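Local coordinates for XAC2610 protein (Xanthomonas axonopodis pv. citri, PDB 4QTQ) that binds calcium and probably serves as an immunity protein, inhibiting a peptidoglycan hydrolase linked to the bacteria-killing type IV secretion system of Xanthomonas, at residues Gly19-Asp24 against Ser76-Gly81; Ile94-Ile99 against Glu105-Trp110; Val124-Ala129 against Val135-Leu140; Asp142-Val145 against Leu150-Val153. One frame throughout, in Å; residues are numbered along the deposited sequence.

Contact 1: residues Gly19-Asp24 against Ser76-Gly81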
loop_
_atom_site.group_PDB
_atom_site.type_symbol
_atom_site.label_atom_id
_atom_site.label_comp_id
_atom_site.label_asym_id
_atom_site.label_seq_id
_atom_site.Cartn_x
_atom_site.Cartn_y
_atom_site.Cartn_z
ATOM N N GLY A 19 -18.881 -2.201 -16.529
ATOM C CA GLY A 19 -17.586 -1.846 -15.949
ATOM C C GLY A 19 -17.729 -1.301 -14.536
ATOM O O GLY A 19 -17.108 -0.299 -14.185
ATOM N N GLU A 20 -18.534 -1.982 -13.720
ATOM C CA GLU A 20 -18.864 -1.508 -12.385
ATOM C C GLU A 20 -18.786 -2.594 -11.326
ATOM O O GLU A 20 -19.158 -3.744 -11.570
ATOM C CB GLU A 20 -20.257 -0.861 -12.392
ATOM C CG GLU A 20 -20.198 0.658 -12.388
ATOM C CD GLU A 20 -21.325 1.326 -13.160
ATOM O OE1 GLU A 20 -22.418 0.724 -13.300
ATOM O OE2 GLU A 20 -21.106 2.471 -13.624
ATOM N N ILE A 21 -18.279 -2.208 -10.156
ATOM C CA ILE A 21 -18.323 -3.011 -8.936
ATOM C C ILE A 21 -18.936 -2.137 -7.857
ATOM O O ILE A 21 -18.764 -0.919 -7.870
ATOM C CB ILE A 21 -16.909 -3.414 -8.457
ATOM C CG1 ILE A 21 -16.296 -4.450 -9.387
ATOM C CG2 ILE A 21 -16.938 -3.954 -7.022
ATOM C CD1 ILE A 21 -14.794 -4.561 -9.263
ATOM N N SER A 22 -19.627 -2.762 -6.905
ATOM C CA SER A 22 -20.200 -2.043 -5.766
ATOM C C SER A 22 -20.243 -2.960 -4.550
ATOM O O SER A 22 -20.907 -3.991 -4.583
ATOM C CB SER A 22 -21.603 -1.554 -6.119
ATOM O OG SER A 22 -22.134 -0.772 -5.078
ATOM N N ALA A 23 -19.512 -2.601 -3.494
ATOM C CA ALA A 23 -19.390 -3.465 -2.316
ATOM C C ALA A 23 -19.456 -2.668 -1.034
ATOM O O ALA A 23 -19.121 -1.486 -1.020
ATOM C CB ALA A 23 -18.084 -4.243 -2.371
ATOM N N ASP A 24 -19.901 -3.321 0.035
ATOM C CA ASP A 24 -19.812 -2.768 1.371
ATOM C C ASP A 24 -18.857 -3.615 2.193
ATOM O O ASP A 24 -19.107 -4.795 2.408
ATOM C CB ASP A 24 -21.177 -2.729 2.055
ATOM C CG ASP A 24 -21.149 -1.912 3.336
ATOM O OD1 ASP A 24 -21.137 -0.658 3.240
ATOM O OD2 ASP A 24 -21.125 -2.517 4.433
ATOM N N SER A 76 -9.104 -11.393 -5.105
ATOM C CA SER A 76 -8.616 -10.726 -3.889
ATOM C C SER A 76 -8.840 -9.197 -3.974
ATOM O O SER A 76 -7.902 -8.400 -4.056
ATOM C CB SER A 76 -7.140 -11.055 -3.662
ATOM O OG SER A 76 -6.752 -10.765 -2.331
ATOM N N THR A 77 -10.098 -8.791 -3.928
ATOM C CA THR A 77 -10.450 -7.448 -4.353
ATOM C C THR A 77 -10.327 -6.409 -3.235
ATOM O O THR A 77 -9.581 -5.435 -3.376
ATOM C CB THR A 77 -11.858 -7.425 -4.972
ATOM O OG1 THR A 77 -12.021 -8.568 -5.826
ATOM C CG2 THR A 77 -12.067 -6.143 -5.778
ATOM N N PHE A 78 -11.028 -6.634 -2.124
ATOM C CA PHE A 78 -11.089 -5.657 -1.030
ATOM C C PHE A 78 -10.629 -6.236 0.287
ATOM O O PHE A 78 -10.958 -7.381 0.635
ATOM C CB PHE A 78 -12.513 -5.155 -0.811
ATOM C CG PHE A 78 -13.146 -4.555 -2.023
ATOM C CD1 PHE A 78 -12.839 -3.260 -2.409
ATOM C CD2 PHE A 78 -14.085 -5.264 -2.756
ATOM C CE1 PHE A 78 -13.435 -2.693 -3.528
ATOM C CE2 PHE A 78 -14.696 -4.697 -3.861
ATOM C CZ PHE A 78 -14.369 -3.412 -4.248
ATOM N N TYR A 79 -9.896 -5.421 1.035
ATOM C CA TYR A 79 -9.508 -5.751 2.396
ATOM C C TYR A 79 -9.723 -4.540 3.305
ATOM O O TYR A 79 -9.408 -3.400 2.947
ATOM C CB TYR A 79 -8.060 -6.241 2.430
ATOM C CG TYR A 79 -7.477 -6.421 3.818
ATOM C CD1 TYR A 79 -7.649 -7.614 4.537
ATOM C CD2 TYR A 79 -6.745 -5.393 4.412
ATOM C CE1 TYR A 79 -7.104 -7.765 5.804
ATOM C CE2 TYR A 79 -6.198 -5.535 5.669
ATOM C CZ TYR A 79 -6.370 -6.711 6.362
ATOM O OH TYR A 79 -5.804 -6.796 7.612
ATOM N N HIS A 80 -10.284 -4.797 4.474
ATOM C CA HIS A 80 -10.491 -3.782 5.490
ATOM C C HIS A 80 -9.906 -4.334 6.779
ATOM O O HIS A 80 -10.357 -5.352 7.292
ATOM C CB HIS A 80 -11.988 -3.476 5.611
ATOM C CG HIS A 80 -12.324 -2.374 6.573
ATOM N ND1 HIS A 80 -13.610 -2.153 7.019
ATOM C CD2 HIS A 80 -11.553 -1.446 7.185
ATOM C CE1 HIS A 80 -13.618 -1.130 7.855
ATOM N NE2 HIS A 80 -12.381 -0.685 7.977
ATOM N N GLY A 81 -8.856 -3.690 7.268
ATOM C CA GLY A 81 -8.177 -4.148 8.464
ATOM C C GLY A 81 -6.800 -3.546 8.599
ATOM O O GLY A 81 -6.393 -2.721 7.766
#
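A23 and F78 have the nearest CA atoms of two strands that belong to different sheets, still 8.7 Å apart. Both segments run broadly the same way, but no hydrogen bond passes between them; side chains alone make the connection. I21 and A23, two residues apart on strand 20-25, both turn their CB toward 76-81, whereas S22 between them turns away. F78 answers from the other side with its phenyl ring. The side chains of I21 and F78 overlap while heading opposite ways, and the CG2 methyl of I21 arrives at the ring edge, in the ring plane, with I21 CG2 3.8 Å from F78 CZ. This branch stands anti to the backbone N of I21, since CG1 takes the place beside that nitrogen (chi1 -71°). The methyl of A23 comes in obliquely, its CB 3.7 Å from F78 CE2. One face of the ring is covered from within its own segment by T77 CG2, 3.5 Å above the ring plane and offset toward the rim. The hydroxyl of T77 is engaged apart from this contact, bonded to D73 O and A13 N. F78 also touches V30 of strand 28-33 and I94 of strand 94-97, so its ring lies between the four-stranded antiparallel sheet and the mixed sheet, consistent with the layering of a beta-sandwich. Only 127 Å² is buried between the segments. With carbon meeting carbon and no polar group joining the segments directly, the chemistry is dispersive and hydrophobic, and depends on no bond direction as strand pairing does.

Contact 2: residues Ile94-Ile99 against Glu105-Trp110. With CA (calcium ion), chain B.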
loop_
_atom_site.group_PDB
_atom_site.type_symbol
_atom_site.label_atom_id
_atom_site.label_comp_id
_atom_site.label_asym_id
_atom_site.label_seq_id
_atom_site.Cartn_x
_atom_site.Cartn_y
_atom_site.Cartn_z
ATOM N N ILE A 94 -7.767 -3.086 -3.393
ATOM C CA ILE A 94 -8.242 -1.881 -2.708
ATOM C C ILE A 94 -8.331 -2.164 -1.219
ATOM O O ILE A 94 -9.104 -3.032 -0.801
ATOM C CB ILE A 94 -9.625 -1.439 -3.236
ATOM C CG1 ILE A 94 -9.512 -0.951 -4.683
ATOM C CG2 ILE A 94 -10.225 -0.344 -2.347
ATOM C CD1 ILE A 94 -10.840 -0.822 -5.388
ATOM N N ILE A 95 -7.530 -1.430 -0.446
ATOM C CA ILE A 95 -7.333 -1.652 1.007
ATOM C C ILE A 95 -7.742 -0.417 1.848
ATOM O O ILE A 95 -7.272 0.705 1.621
ATOM C CB ILE A 95 -5.846 -1.977 1.284
ATOM C CG1 ILE A 95 -5.459 -3.312 0.622
ATOM C CG2 ILE A 95 -5.521 -1.975 2.784
ATOM C CD1 ILE A 95 -4.072 -3.300 0.009
ATOM N N LEU A 96 -8.627 -0.653 2.806
ATOM C CA LEU A 96 -9.083 0.334 3.789
ATOM C C LEU A 96 -8.421 0.029 5.140
ATOM O O LEU A 96 -8.616 -1.041 5.723
ATOM C CB LEU A 96 -10.605 0.275 3.935
ATOM C CG LEU A 96 -11.440 0.117 2.666
ATOM C CD1 LEU A 96 -12.893 -0.149 3.028
ATOM C CD2 LEU A 96 -11.324 1.351 1.796
ATOM N N THR A 97 -7.611 0.968 5.615
ATOM C CA THR A 97 -6.746 0.746 6.757
ATOM C C THR A 97 -6.267 2.108 7.246
ATOM O O THR A 97 -6.004 3.001 6.436
ATOM C CB THR A 97 -5.538 -0.141 6.371
ATOM O OG1 THR A 97 -4.823 -0.521 7.545
ATOM C CG2 THR A 97 -4.574 0.593 5.414
ATOM N N ASP A 98 -6.191 2.279 8.564
ATOM C CA ASP A 98 -5.734 3.543 9.144
ATOM C C ASP A 98 -4.239 3.463 9.244
ATOM O O ASP A 98 -3.705 2.742 10.069
ATOM C CB ASP A 98 -6.346 3.781 10.531
ATOM C CG ASP A 98 -5.949 5.128 11.137
ATOM O OD1 ASP A 98 -5.582 6.071 10.384
ATOM O OD2 ASP A 98 -6.022 5.236 12.385
ATOM N N ILE A 99 -3.559 4.193 8.380
ATOM C CA ILE A 99 -2.109 4.122 8.296
ATOM C C ILE A 99 -1.490 5.044 9.342
ATOM O O ILE A 99 -0.511 4.675 9.990
ATOM C CB ILE A 99 -1.617 4.474 6.869
ATOM C CG1 ILE A 99 -2.098 3.394 5.883
ATOM C CG2 ILE A 99 -0.097 4.603 6.824
ATOM C CD1 ILE A 99 -1.863 3.705 4.422
ATOM N N GLU A 105 -10.016 5.547 8.627
ATOM C CA GLU A 105 -9.401 4.720 7.612
ATOM C C GLU A 105 -8.902 5.576 6.457
ATOM O O GLU A 105 -9.507 6.592 6.084
ATOM C CB GLU A 105 -10.341 3.658 7.053
ATOM C CG GLU A 105 -10.503 2.438 7.930
ATOM C CD GLU A 105 -11.672 2.585 8.859
ATOM O OE1 GLU A 105 -12.061 3.743 9.147
ATOM O OE2 GLU A 105 -12.202 1.545 9.299
ATOM N N ASP A 106 -7.766 5.143 5.937
ATOM C CA ASP A 106 -7.168 5.672 4.743
ATOM C C ASP A 106 -7.334 4.615 3.652
ATOM O O ASP A 106 -7.887 3.543 3.895
ATOM C CB ASP A 106 -5.701 5.963 5.030
ATOM C CG ASP A 106 -5.522 6.782 6.299
ATOM O OD1 ASP A 106 -6.089 7.900 6.374
ATOM O OD2 ASP A 106 -4.837 6.310 7.234
ATOM N N VAL A 107 -6.855 4.908 2.445
ATOM C CA VAL A 107 -7.105 4.034 1.313
ATOM C C VAL A 107 -5.815 3.767 0.536
ATOM O O VAL A 107 -5.006 4.682 0.299
ATOM C CB VAL A 107 -8.201 4.607 0.378
ATOM C CG1 VAL A 107 -8.452 3.677 -0.808
ATOM C CG2 VAL A 107 -9.479 4.840 1.153
ATOM N N VAL A 108 -5.631 2.500 0.183
ATOM C CA VAL A 108 -4.466 2.048 -0.565
ATOM C C VAL A 108 -4.964 1.305 -1.792
ATOM O O VAL A 108 -5.807 0.408 -1.699
ATOM C CB VAL A 108 -3.562 1.120 0.280
ATOM C CG1 VAL A 108 -2.376 0.643 -0.544
ATOM C CG2 VAL A 108 -3.096 1.809 1.544
ATOM N N VAL A 109 -4.437 1.677 -2.948
ATOM C CA VAL A 109 -4.918 1.156 -4.207
ATOM C C VAL A 109 -3.752 0.526 -4.991
ATOM O O VAL A 109 -2.679 1.125 -5.110
ATOM C CB VAL A 109 -5.599 2.290 -4.990
ATOM C CG1 VAL A 109 -5.868 1.895 -6.420
ATOM C CG2 VAL A 109 -6.904 2.694 -4.297
ATOM N N TRP A 110 -3.959 -0.692 -5.490
ATOM C CA TRP A 110 -2.963 -1.355 -6.327
ATOM C C TRP A 110 -3.024 -0.697 -7.691
ATOM O O TRP A 110 -3.909 -1.000 -8.494
ATOM C CB TRP A 110 -3.221 -2.859 -6.407
ATOM C CG TRP A 110 -2.283 -3.590 -7.360
ATOM C CD1 TRP A 110 -1.150 -3.095 -7.949
ATOM C CD2 TRP A 110 -2.409 -4.947 -7.818
ATOM N NE1 TRP A 110 -0.584 -4.049 -8.769
ATOM C CE2 TRP A 110 -1.324 -5.199 -8.693
ATOM C CE3 TRP A 110 -3.350 -5.966 -7.597
ATOM C CZ2 TRP A 110 -1.155 -6.417 -9.336
ATOM C CZ3 TRP A 110 -3.179 -7.177 -8.238
ATOM C CH2 TRP A 110 -2.087 -7.393 -9.101
HETATM CA CA CA B . -6.074 7.852 8.946
HETATM O O HOH W 1 -6.508 10.049 8.380
#
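D98 and D106 bring their carboxylates together on one calcium ion, the two planes turned 53° apart. D98 binds through OD1 alone, 2.3 Å from the calcium, whereas D106 straddles the ion with OD1 and OD2, each at 2.6 Å. OD2 of D106 also accepts I99 N at 2.7 Å through the lone pair pointing away from OD1, while OD1 takes F127 N, so both oxygens are held twice. D98 OD2 is tied to G103 N. N100, D102, the carbonyl of H104 and a water complete the site: the loop reads DxNxDGxxD, a variant of the DxDxDG calcium loop found in integrin-type beta-propeller blades.

Away from the metal the strands pair as an antiparallel hairpin. I95 with V108 and T97 with D106 are hydrogen-bonded pairs; D106 N reaches T97 O from well above the carbonyl plane, 56° out of it. L96 and V107 run alongside each other on one face, L96 CD2 4.0 Å from V107 CG2. On the opposite face I99 crosses V108 at about a right angle, its CD1 3.7 Å from V108 CG2. E105 OE2 bonds to H80 NE2 of strand 78-80, on the far side of 94-97.

Strand 78-80 flanks 94-97 and strand 121-128 flanks 106-112, placing the hairpin mid-sheet; I28 and V32 of strand 28-33 pack on L96 and I94, and L150 on I95.

Contact 3: residues Val124-Ala129 against Val135-Leu140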
loop_
_atom_site.group_PDB
_atom_site.type_symbol
_atom_site.label_atom_id
_atom_site.label_comp_id
_atom_site.label_asym_id
_atom_site.label_seq_id
_atom_site.Cartn_x
_atom_site.Cartn_y
_atom_site.Cartn_z
ATOM N N VAL A 124 -1.246 5.558 -2.235
ATOM C CA VAL A 124 -1.721 5.710 -0.864
ATOM C C VAL A 124 -2.414 7.066 -0.711
ATOM O O VAL A 124 -1.874 8.099 -1.119
ATOM C CB VAL A 124 -0.551 5.558 0.133
ATOM C CG1 VAL A 124 -1.008 5.773 1.563
ATOM C CG2 VAL A 124 0.078 4.185 -0.022
ATOM N N TYR A 125 -3.618 7.038 -0.134
ATOM C CA TYR A 125 -4.412 8.237 0.148
ATOM C C TYR A 125 -4.792 8.303 1.636
ATOM O O TYR A 125 -5.494 7.414 2.151
ATOM C CB TYR A 125 -5.702 8.257 -0.687
ATOM C CG TYR A 125 -5.515 8.010 -2.176
ATOM C CD1 TYR A 125 -5.267 6.732 -2.656
ATOM C CD2 TYR A 125 -5.595 9.048 -3.096
ATOM C CE1 TYR A 125 -5.088 6.488 -4.007
ATOM C CE2 TYR A 125 -5.416 8.822 -4.460
ATOM C CZ TYR A 125 -5.156 7.532 -4.904
ATOM O OH TYR A 125 -4.996 7.255 -6.229
ATOM N N LEU A 126 -4.331 9.353 2.320
ATOM C CA LEU A 126 -4.692 9.573 3.719
ATOM C C LEU A 126 -5.950 10.434 3.820
ATOM O O LEU A 126 -6.106 11.427 3.106
ATOM C CB LEU A 126 -3.538 10.237 4.478
ATOM C CG LEU A 126 -2.226 9.461 4.586
ATOM C CD1 LEU A 126 -1.257 10.243 5.449
ATOM C CD2 LEU A 126 -2.443 8.072 5.171
ATOM N N PHE A 127 -6.851 10.056 4.717
ATOM C CA PHE A 127 -7.995 10.888 4.980
ATOM C C PHE A 127 -7.525 12.158 5.683
ATOM O O PHE A 127 -6.857 12.096 6.711
ATOM C CB PHE A 127 -9.028 10.169 5.847
ATOM C CG PHE A 127 -10.316 10.910 5.954
ATOM C CD1 PHE A 127 -11.183 10.964 4.872
ATOM C CD2 PHE A 127 -10.656 11.582 7.121
ATOM C CE1 PHE A 127 -12.369 11.666 4.956
ATOM C CE2 PHE A 127 -11.846 12.281 7.214
ATOM C CZ PHE A 127 -12.709 12.315 6.134
ATOM N N ASP A 128 -7.847 13.303 5.096
ATOM C CA ASP A 128 -7.458 14.582 5.656
ATOM C C ASP A 128 -8.681 15.126 6.371
ATOM O O ASP A 128 -9.634 15.567 5.732
ATOM C CB ASP A 128 -6.990 15.522 4.548
ATOM C CG ASP A 128 -6.212 16.709 5.077
ATOM O OD1 ASP A 128 -6.777 17.494 5.867
ATOM O OD2 ASP A 128 -5.033 16.854 4.690
ATOM N N ALA A 129 -8.644 15.062 7.701
ATOM C CA ALA A 129 -9.780 15.418 8.559
ATOM C C ALA A 129 -10.292 16.850 8.347
ATOM O O ALA A 129 -11.492 17.115 8.483
ATOM C CB ALA A 129 -9.407 15.210 10.022
ATOM N N VAL A 135 -6.386 12.372 0.441
ATOM C CA VAL A 135 -5.320 13.115 -0.225
ATOM C C VAL A 135 -4.215 12.155 -0.649
ATOM O O VAL A 135 -3.680 11.410 0.165
ATOM C CB VAL A 135 -4.785 14.214 0.731
ATOM C CG1 VAL A 135 -3.645 15.008 0.095
ATOM C CG2 VAL A 135 -5.919 15.167 1.115
ATOM N N PHE A 136 -3.883 12.143 -1.933
ATOM C CA PHE A 136 -2.805 11.295 -2.414
ATOM C C PHE A 136 -1.532 11.628 -1.645
ATOM O O PHE A 136 -1.170 12.801 -1.543
ATOM C CB PHE A 136 -2.581 11.493 -3.913
ATOM C CG PHE A 136 -1.387 10.754 -4.436
ATOM C CD1 PHE A 136 -1.476 9.403 -4.754
ATOM C CD2 PHE A 136 -0.165 11.384 -4.559
ATOM C CE1 PHE A 136 -0.370 8.701 -5.230
ATOM C CE2 PHE A 136 0.944 10.689 -5.037
ATOM C CZ PHE A 136 0.837 9.342 -5.360
ATOM N N ASN A 137 -0.853 10.606 -1.119
ATOM C CA ASN A 137 0.396 10.803 -0.362
ATOM C C ASN A 137 1.609 10.323 -1.152
ATOM O O ASN A 137 1.812 9.120 -1.345
ATOM C CB ASN A 137 0.356 10.090 0.989
ATOM C CG ASN A 137 1.392 10.640 1.963
ATOM O OD1 ASN A 137 2.584 10.342 1.861
ATOM N ND2 ASN A 137 0.944 11.479 2.891
ATOM N N GLN A 138 2.422 11.263 -1.614
ATOM C CA GLN A 138 3.598 10.909 -2.404
ATOM C C GLN A 138 4.585 10.049 -1.597
ATOM O O GLN A 138 5.031 9.003 -2.074
ATOM C CB GLN A 138 4.296 12.170 -2.924
ATOM C CG GLN A 138 5.351 11.888 -3.990
ATOM C CD GLN A 138 4.749 11.381 -5.284
ATOM O OE1 GLN A 138 3.979 12.088 -5.935
ATOM N NE2 GLN A 138 5.085 10.155 -5.663
ATOM N N SER A 139 4.915 10.486 -0.379
ATOM C CA SER A 139 5.945 9.810 0.405
ATOM C C SER A 139 5.540 8.370 0.706
ATOM O O SER A 139 6.356 7.468 0.584
ATOM C CB SER A 139 6.311 10.566 1.699
ATOM O OG SER A 139 5.264 10.529 2.655
ATOM N N LEU A 140 4.283 8.149 1.069
ATOM C CA LEU A 140 3.829 6.793 1.384
ATOM C C LEU A 140 3.760 5.892 0.142
ATOM O O LEU A 140 4.187 4.743 0.179
ATOM C CB LEU A 140 2.494 6.834 2.122
ATOM C CG LEU A 140 2.615 7.324 3.570
ATOM C CD1 LEU A 140 1.248 7.629 4.164
ATOM C CD2 LEU A 140 3.349 6.324 4.441
#
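V124 lays its CG1 methyl against L140 CB, 3.7 Å away, and its carbonyl O accepts N137 N in a nearly straight bond of 2.7 Å. Y125 pairs with F136 as a non-hydrogen-bonded antiparallel pair, and their rings form a T-shaped stack: the edge of F136 points at the face of Y125, centroids 5.7 Å apart and planes at 73°. L126 and V135 make the hydrogen-bonded pair. The end of the L126 side chain, however, bends toward the helix start, where CD1 meets L140 CD1 at 3.8 Å and also rests near ND2 of N137. That amide is the N-cap: OD1 of N137 accepts both L140 N, at 2.9 Å, and S139 OG, while ND2 is held by N179 O, which fixes the amide's rotation. D128 closes the walk with its CB 3.6 Å from V135 CG2.

The hairpin of 121-128 and 133-136 is the end of the mixed sheet. Strand 106-112 joins its other flank through V107, strand 63-65 packs on Y125 and F127, and helix 138-143 follows the edge strand after the capping N137.

Contact 4: residues Asp142-Val145 against Leu150-Val153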
loop_
_atom_site.group_PDB
_atom_site.type_symbol
_atom_site.label_atom_id
_atom_site.label_comp_id
_atom_site.label_asym_id
_atom_site.label_seq_id
_atom_site.Cartn_x
_atom_site.Cartn_y
_atom_site.Cartn_z
ATOM N N ASP A 142 5.486 6.200 -2.520
ATOM C CA ASP A 142 6.871 5.978 -2.905
ATOM C C ASP A 142 7.552 4.837 -2.141
ATOM O O ASP A 142 8.456 4.212 -2.667
ATOM C CB ASP A 142 7.692 7.249 -2.722
ATOM C CG ASP A 142 7.604 8.204 -3.911
ATOM O OD1 ASP A 142 7.022 7.866 -4.968
ATOM O OD2 ASP A 142 8.148 9.322 -3.783
ATOM N N ILE A 143 7.133 4.561 -0.911
ATOM C CA ILE A 143 7.748 3.461 -0.152
ATOM C C ILE A 143 7.547 2.134 -0.876
ATOM O O ILE A 143 8.397 1.242 -0.781
ATOM C CB ILE A 143 7.177 3.317 1.279
ATOM C CG1 ILE A 143 7.490 4.547 2.137
ATOM C CG2 ILE A 143 7.773 2.090 1.963
ATOM C CD1 ILE A 143 6.694 4.618 3.428
ATOM N N THR A 144 6.432 2.003 -1.602
ATOM C CA THR A 144 6.057 0.724 -2.231
ATOM C C THR A 144 6.850 0.459 -3.507
ATOM O O THR A 144 6.916 -0.690 -3.970
ATOM C CB THR A 144 4.537 0.622 -2.528
ATOM O OG1 THR A 144 4.186 1.448 -3.648
ATOM C CG2 THR A 144 3.702 1.027 -1.320
ATOM N N VAL A 145 7.452 1.512 -4.056
ATOM C CA VAL A 145 8.273 1.407 -5.258
ATOM C C VAL A 145 9.571 0.673 -4.929
ATOM O O VAL A 145 10.274 1.002 -3.963
ATOM C CB VAL A 145 8.577 2.790 -5.874
ATOM C CG1 VAL A 145 9.513 2.660 -7.071
ATOM C CG2 VAL A 145 7.297 3.473 -6.304
ATOM N N LEU A 150 3.502 -4.192 -0.164
ATOM C CA LEU A 150 2.996 -3.159 0.718
ATOM C C LEU A 150 3.632 -3.250 2.106
ATOM O O LEU A 150 3.836 -4.337 2.646
ATOM C CB LEU A 150 1.475 -3.258 0.834
ATOM C CG LEU A 150 0.727 -2.137 1.568
ATOM C CD1 LEU A 150 1.050 -0.779 0.964
ATOM C CD2 LEU A 150 -0.768 -2.391 1.491
ATOM N N PHE A 151 3.968 -2.085 2.646
ATOM C CA PHE A 151 4.526 -1.950 3.989
ATOM C C PHE A 151 3.574 -2.431 5.086
ATOM O O PHE A 151 2.373 -2.591 4.859
ATOM C CB PHE A 151 4.950 -0.486 4.251
ATOM C CG PHE A 151 3.922 0.538 3.850
ATOM C CD1 PHE A 151 2.815 0.783 4.645
ATOM C CD2 PHE A 151 4.062 1.255 2.663
ATOM C CE1 PHE A 151 1.867 1.733 4.277
ATOM C CE2 PHE A 151 3.120 2.194 2.287
ATOM C CZ PHE A 151 2.022 2.440 3.096
ATOM N N SER A 152 4.141 -2.683 6.266
ATOM C CA SER A 152 3.368 -3.039 7.462
ATOM C C SER A 152 3.385 -1.840 8.393
ATOM O O SER A 152 4.345 -1.083 8.394
ATOM C CB SER A 152 3.996 -4.236 8.168
ATOM O OG SER A 152 4.385 -5.230 7.230
ATOM N N VAL A 153 2.338 -1.670 9.190
ATOM C CA VAL A 153 2.273 -0.552 10.124
ATOM C C VAL A 153 2.281 -1.070 11.562
ATOM O O VAL A 153 1.584 -2.035 11.890
ATOM C CB VAL A 153 1.023 0.328 9.881
ATOM C CG1 VAL A 153 1.011 1.507 10.848
ATOM C CG2 VAL A 153 0.992 0.836 8.446
#
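T144 and L150 stand closest along the two backbones, CA to CA 5.8 Å, where a short, weakly bonded helical turn faces the approach to strand 152-154; no hydrogen bond links the segments. F151 gives the largest share of the buried surface, its ring meeting both I143 and T144. With chi1 at 47°, CG sits between the backbone N and the carbonyl carbon, and the phenyl group extends toward the helical turn. I143 crosses it at about a right angle, CG2 lying 3.9 Å from CD2 of F151. T144 comes obliquely from the neighbouring position, its CG2 methyl 3.8 Å from F151 CE2. The same methyl also meets L150 CD1 at 3.9 Å, the two side chains lying alongside in a common direction. L150 folds that branch back over the next residue: CD1 is centred on one face of the F151 ring, 3.8 Å above the plane. This cluster lies where the mixed sheet gives way to the C-terminal antiparallel sheet, of which 152-154 is an outermost strand, and F151 accordingly touches V124 from the one and L158 from the other, with L83 of a loop beside them. The hydroxyl of T144 is turned to different partners, S141 O and Y122 N, leaving its methyl for the apolar side. V145 N bonds back to D142 O at 3.2 Å.

In the fold
Contacts 1, 2 and 3 all reach the mixed sheet, and they differ in how. Contact 2 is its interior hairpin, mostly buried and stitched by backbone bonds and calcium; contact 3 is its edge hairpin, part of it exposed, adding an aromatic stack and a capped helix. Contact 1 instead sets a second sheet against it by apolar packing alone, as contact 4 joins the helix shared with contact 3 to the start of the C-terminal sheet. Both are buried too, the centre of contact 4 about 5 Å and that of contact 1 about 15 Å from the chain centre. Contact 2 touches all three others, by polar bonds to 1 and 3 but apolar packing to 4.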